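PDB 4PEV: membrane lipoprotein family protein from Aeropyrum pernix, which probably serves as the solute-binding component of an ABC transporter, capturing nucleosides such as adenosine in the cleft between its two lobes. Local coordinates for residues 398-401 / 402-405; 196-199 / 200-203. All coordinates share one frame; numbering follows the deposited sequence.

Interaction 1: 398-401 / 402-405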
loop_
_atom_site.group_PDB
_atom_site.type_symbol
_atom_site.label_atom_id
_atom_site.label_comp_id
_atom_site.label_asym_id
_atom_site.label_seq_id
_atom_site.Cartn_x
_atom_site.Cartn_y
_atom_site.Cartn_z
ATOM N N PRO C 398 -0.433 -6.329 15.729
ATOM C CA PRO C 398 -1.417 -6.025 16.785
ATOM C C PRO C 398 -2.698 -6.890 16.751
ATOM O O PRO C 398 -3.309 -7.077 15.693
ATOM C CB PRO C 398 -1.754 -4.540 16.557
ATOM C CG PRO C 398 -1.170 -4.180 15.233
ATOM C CD PRO C 398 -0.024 -5.115 15.003
ATOM N N GLN C 399 -3.086 -7.387 17.926
ATOM C CA GLN C 399 -4.197 -8.330 18.070
ATOM C C GLN C 399 -5.524 -7.570 17.981
ATOM O O GLN C 399 -6.379 -7.885 17.171
ATOM C CB GLN C 399 -4.109 -9.045 19.431
ATOM C CG GLN C 399 -2.730 -9.608 19.802
ATOM C CD GLN C 399 -2.604 -11.124 19.648
ATOM O OE1 GLN C 399 -3.599 -11.852 19.569
ATOM N NE2 GLN C 399 -1.362 -11.607 19.618
ATOM N N ASP C 400 -5.661 -6.566 18.850
ATOM C CA ASP C 400 -6.851 -5.726 18.976
ATOM C C ASP C 400 -6.533 -4.354 18.429
ATOM O O ASP C 400 -5.385 -4.043 18.131
ATOM C CB ASP C 400 -7.212 -5.493 20.459
ATOM C CG ASP C 400 -7.601 -6.753 21.195
ATOM O OD1 ASP C 400 -8.813 -7.072 21.235
ATOM O OD2 ASP C 400 -6.703 -7.393 21.784
ATOM N N HIS C 401 -7.556 -3.514 18.386
ATOM C CA HIS C 401 -7.369 -2.086 18.199
ATOM C C HIS C 401 -6.663 -1.448 19.400
ATOM O O HIS C 401 -5.903 -0.494 19.238
ATOM C CB HIS C 401 -8.713 -1.401 17.971
ATOM C CG HIS C 401 -8.584 -0.018 17.430
ATOM N ND1 HIS C 401 -8.181 1.047 18.205
ATOM C CD2 HIS C 401 -8.776 0.473 16.185
ATOM C CE1 HIS C 401 -8.147 2.140 17.464
ATOM N NE2 HIS C 401 -8.502 1.819 16.233
ATOM N N ASP C 402 -6.932 -1.971 20.594
ATOM C CA ASP C 402 -6.379 -1.427 21.846
ATOM C C ASP C 402 -4.866 -1.629 21.945
ATOM O O ASP C 402 -4.149 -0.747 22.417
ATOM C CB ASP C 402 -7.105 -2.025 23.065
ATOM C CG ASP C 402 -8.573 -1.560 23.163
ATOM O OD1 ASP C 402 -9.315 -1.662 22.153
ATOM O OD2 ASP C 402 -8.985 -1.084 24.247
ATOM N N THR C 403 -4.395 -2.781 21.479
ATOM C CA THR C 403 -2.967 -3.062 21.361
ATOM C C THR C 403 -2.272 -2.115 20.369
ATOM O O THR C 403 -1.215 -1.555 20.671
ATOM C CB THR C 403 -2.764 -4.503 20.860
ATOM O OG1 THR C 403 -3.701 -5.368 21.515
ATOM C CG2 THR C 403 -1.322 -4.988 21.080
ATOM N N TYR C 404 -2.858 -1.973 19.178
ATOM C CA TYR C 404 -2.388 -1.019 18.166
ATOM C C TYR C 404 -2.284 0.376 18.729
ATOM O O TYR C 404 -1.277 1.044 18.535
ATOM C CB TYR C 404 -3.340 -1.005 16.965
ATOM C CG TYR C 404 -3.339 0.253 16.104
ATOM C CD1 TYR C 404 -2.192 0.682 15.434
ATOM C CD2 TYR C 404 -4.510 0.983 15.924
ATOM C CE1 TYR C 404 -2.211 1.815 14.630
ATOM C CE2 TYR C 404 -4.539 2.120 15.130
ATOM C CZ TYR C 404 -3.395 2.533 14.478
ATOM O OH TYR C 404 -3.462 3.661 13.689
ATOM N N ASP C 405 -3.329 0.809 19.421
ATOM C CA ASP C 405 -3.360 2.150 20.005
ATOM C C ASP C 405 -2.228 2.414 20.985
ATOM O O ASP C 405 -1.722 3.537 21.053
ATOM C CB ASP C 405 -4.694 2.411 20.712
ATOM C CG ASP C 405 -5.698 3.141 19.832
ATOM O OD1 ASP C 405 -5.376 3.465 18.664
ATOM O OD2 ASP C 405 -6.814 3.410 20.327
#

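Interaction 2: 196-199 / 200-203. With ADN (adenosine), chain F.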
loop_
_atom_site.group_PDB
_atom_site.type_symbol
_atom_site.label_atom_id
_atom_site.label_comp_id
_atom_site.label_asym_id
_atom_site.label_seq_id
_atom_site.Cartn_x
_atom_site.Cartn_y
_atom_site.Cartn_z
ATOM N N PRO C 196 -6.907 -3.227 10.171
ATOM C CA PRO C 196 -5.625 -3.877 10.477
ATOM C C PRO C 196 -4.459 -3.628 9.545
ATOM O O PRO C 196 -3.370 -3.370 10.041
ATOM C CB PRO C 196 -5.986 -5.364 10.523
ATOM C CG PRO C 196 -7.357 -5.351 11.091
ATOM C CD PRO C 196 -8.027 -4.158 10.446
ATOM N N PRO C 197 -4.660 -3.690 8.218
ATOM C CA PRO C 197 -3.490 -3.449 7.358
ATOM C C PRO C 197 -2.933 -2.054 7.559
ATOM O O PRO C 197 -1.714 -1.877 7.629
ATOM C CB PRO C 197 -4.034 -3.600 5.948
ATOM C CG PRO C 197 -5.338 -4.331 6.099
ATOM C CD PRO C 197 -5.880 -3.931 7.433
ATOM N N LEU C 198 -3.820 -1.078 7.690
ATOM C CA LEU C 198 -3.388 0.293 7.948
ATOM C C LEU C 198 -2.796 0.486 9.336
ATOM O O LEU C 198 -1.976 1.396 9.530
ATOM C CB LEU C 198 -4.515 1.295 7.689
ATOM C CG LEU C 198 -4.519 1.748 6.221
ATOM C CD1 LEU C 198 -4.723 0.600 5.244
ATOM C CD2 LEU C 198 -5.583 2.798 6.000
ATOM N N TRP C 199 -3.185 -0.356 10.296
ATOM C CA TRP C 199 -2.505 -0.358 11.584
ATOM C C TRP C 199 -1.028 -0.660 11.333
ATOM O O TRP C 199 -0.147 0.021 11.852
ATOM C CB TRP C 199 -3.064 -1.402 12.534
ATOM C CG TRP C 199 -4.506 -1.273 12.871
ATOM C CD1 TRP C 199 -5.322 -0.216 12.618
ATOM C CD2 TRP C 199 -5.302 -2.235 13.575
ATOM N NE1 TRP C 199 -6.596 -0.465 13.097
ATOM C CE2 TRP C 199 -6.608 -1.698 13.694
ATOM C CE3 TRP C 199 -5.040 -3.511 14.112
ATOM C CZ2 TRP C 199 -7.657 -2.395 14.321
ATOM C CZ3 TRP C 199 -6.081 -4.207 14.734
ATOM C CH2 TRP C 199 -7.376 -3.645 14.829
ATOM N N ARG C 200 -0.763 -1.666 10.509
ATOM C CA ARG C 200 0.607 -2.054 10.212
ATOM C C ARG C 200 1.388 -0.962 9.482
ATOM O O ARG C 200 2.572 -0.753 9.770
ATOM C CB ARG C 200 0.632 -3.354 9.411
ATOM C CG ARG C 200 0.055 -4.518 10.191
ATOM C CD ARG C 200 0.434 -5.879 9.624
ATOM N NE ARG C 200 -0.475 -6.320 8.575
ATOM C CZ ARG C 200 -1.732 -6.677 8.785
ATOM N NH1 ARG C 200 -2.246 -6.633 10.011
ATOM N NH2 ARG C 200 -2.483 -7.075 7.761
ATOM N N PHE C 201 0.730 -0.274 8.546
ATOM C CA PHE C 201 1.341 0.876 7.872
ATOM C C PHE C 201 1.694 1.912 8.920
ATOM O O PHE C 201 2.842 2.322 9.016
ATOM C CB PHE C 201 0.410 1.518 6.815
ATOM C CG PHE C 201 0.423 0.824 5.470
ATOM C CD1 PHE C 201 1.501 0.959 4.612
ATOM C CD2 PHE C 201 -0.659 0.048 5.050
ATOM C CE1 PHE C 201 1.504 0.333 3.366
ATOM C CE2 PHE C 201 -0.654 -0.583 3.814
ATOM C CZ PHE C 201 0.425 -0.437 2.969
ATOM N N HIS C 202 0.696 2.318 9.705
ATOM C CA HIS C 202 0.876 3.370 10.696
ATOM C C HIS C 202 2.053 3.040 11.591
ATOM O O HIS C 202 3.016 3.799 11.658
ATOM C CB HIS C 202 -0.382 3.571 11.538
ATOM C CG HIS C 202 -0.316 4.764 12.435
ATOM N ND1 HIS C 202 -1.339 5.103 13.291
ATOM C CD2 HIS C 202 0.648 5.701 12.615
ATOM C CE1 HIS C 202 -1.016 6.204 13.952
ATOM N NE2 HIS C 202 0.187 6.582 13.566
ATOM N N ILE C 203 1.991 1.900 12.258
ATOM C CA ILE C 203 3.077 1.471 13.133
ATOM C C ILE C 203 4.435 1.514 12.444
ATOM O O ILE C 203 5.399 1.968 13.028
ATOM C CB ILE C 203 2.827 0.042 13.660
ATOM C CG1 ILE C 203 1.761 0.077 14.754
ATOM C CG2 ILE C 203 4.115 -0.599 14.170
ATOM C CD1 ILE C 203 1.243 -1.293 15.120
HETATM O "O5'" ADN F . -3.669 2.412 -0.476
HETATM C "C5'" ADN F . -3.086 2.049 0.791
HETATM C "C4'" ADN F . -3.589 0.733 1.394
HETATM O "O4'" ADN F . -4.974 0.798 1.745
HETATM C "C3'" ADN F . -3.485 -0.516 0.525
HETATM O "O3'" ADN F . -2.164 -1.066 0.519
HETATM C "C2'" ADN F . -4.527 -1.433 1.158
HETATM O "O2'" ADN F . -4.038 -2.134 2.310
HETATM C "C1'" ADN F . -5.604 -0.468 1.580
HETATM N N9 ADN F . -6.640 -0.336 0.537
HETATM C C8 ADN F . -6.585 0.416 -0.587
HETATM N N7 ADN F . -7.732 0.307 -1.310
HETATM C C5 ADN F . -8.538 -0.529 -0.621
HETATM C C6 ADN F . -9.892 -1.099 -0.788
HETATM N N6 ADN F . -10.624 -0.782 -1.873
HETATM N N1 ADN F . -10.360 -1.946 0.163
HETATM C C2 ADN F . -9.634 -2.284 1.250
HETATM N N3 ADN F . -8.401 -1.809 1.466
HETATM C C4 ADN F . -7.811 -0.953 0.588
#

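Interaction 1: 398-401 / 402-405
The carbonyl oxygen of His401 accepts the amide of Asp405, with Asp405 N 2.9 Å from His401 O and an N-H...O angle of 157°. One residue earlier the same i to i+4 pattern is weaker, since Tyr404 N stands 3.4 Å from Asp400 O, though the bond is nearly straight. Beside these backbone bonds the His401 and Tyr404 side chains run alongside each other and point the same way. Both carry CG anti to the backbone N (chi1 -165° and 157°), and the pair closes as an edge-to-face, T-shaped stack. The tyrosine presents its CD2 edge over the centre of one imidazole face, and the centroids are 5.4 Å apart. The Asp405 carboxylate comes to the same imidazole, its plane nearly perpendicular to the ring, and Asp405 OD1 lies 3.3 Å from His401 CE1. A carboxylate here would tend to stabilise a protonated imidazole, if the histidine carries that charge.

The segment is the start of helix 401-412, the last helix of the chain. Asp400 holds the N-cap position, but its side chain makes no capping bond; Asp400 OD2 is merely near Thr403 OG1, at 3.6 Å, on the exposed side of the turn. Pro398, in the preceding loop, turns inward and lays its CB 3.9 Å from Tyr404 CB, an apolar touch between the loop and the first turn. The polar ends of both rings are taken up by neighbouring parts of the chain: Tyr404 OH is hydrogen-bonded to His202 and Tyr226, and His401 NE2 to Asp194.

Interaction 2: 196-199 / 200-203
Arg200 folds back over the start of its own helix, so that one face of its guanidinium lies against the backbone of Pro196 and Pro197, with Pro197 CA 3.8 Å from Arg200 NH2. The chain is bent at chi3 (-86°), which turns the group toward the first turn while NE makes a salt bridge with Glu159. Trp199 is placed differently: with CG beside its backbone N (chi1 -60°), its indole carries Pro196 CA over one face, toward the rim, and its NE1 is hydrogen-bonded to Asp194. Phe201 keeps its ring edge to Leu198 CA, and the leucine branch Leu198 CD1 stands 4.1 Å from Phe201 CD2.

These last two side chains meet the nucleoside as well. Leu198 CD1 lies 3.5 Å from O4' of adenosine and Phe201 CZ 3.6 Å from its O3', and Pro197 CB approaches O2'. The segment opens helix 196-214 of a beta-alpha-beta unit in the periplasmic-binding-protein fold, and its i to i+4 bonds follow in sequence, among them His202 N to Leu198 O at 2.8 Å. The ribose meets carbon atoms here, so this turn probably gives the sugar an apolar wall, while hydrogen bonds to adenosine come from Asp142, Asp282, Gly256 and Lys299.

Interaction 2 is the buried one, set on the ligand side of the fold, whereas interaction 1 is partly exposed and lies about 12 Å from adenosine, measured from the side chain of Tyr404. Both are helix starts, of 196-214 and 401-412, and they pack on each other: Tyr404 OH reaches His202 ND1 at 2.6 Å in a probable hydrogen bond, and Trp199 stacks on Tyr404 while meeting His401 at about a right angle. Their chemistry follows their places. Residues 398-405 pair a buried tyrosine and a partly exposed histidine with exposed aspartates, while 196-203 combine an apolar ligand wall with a buried ion pair.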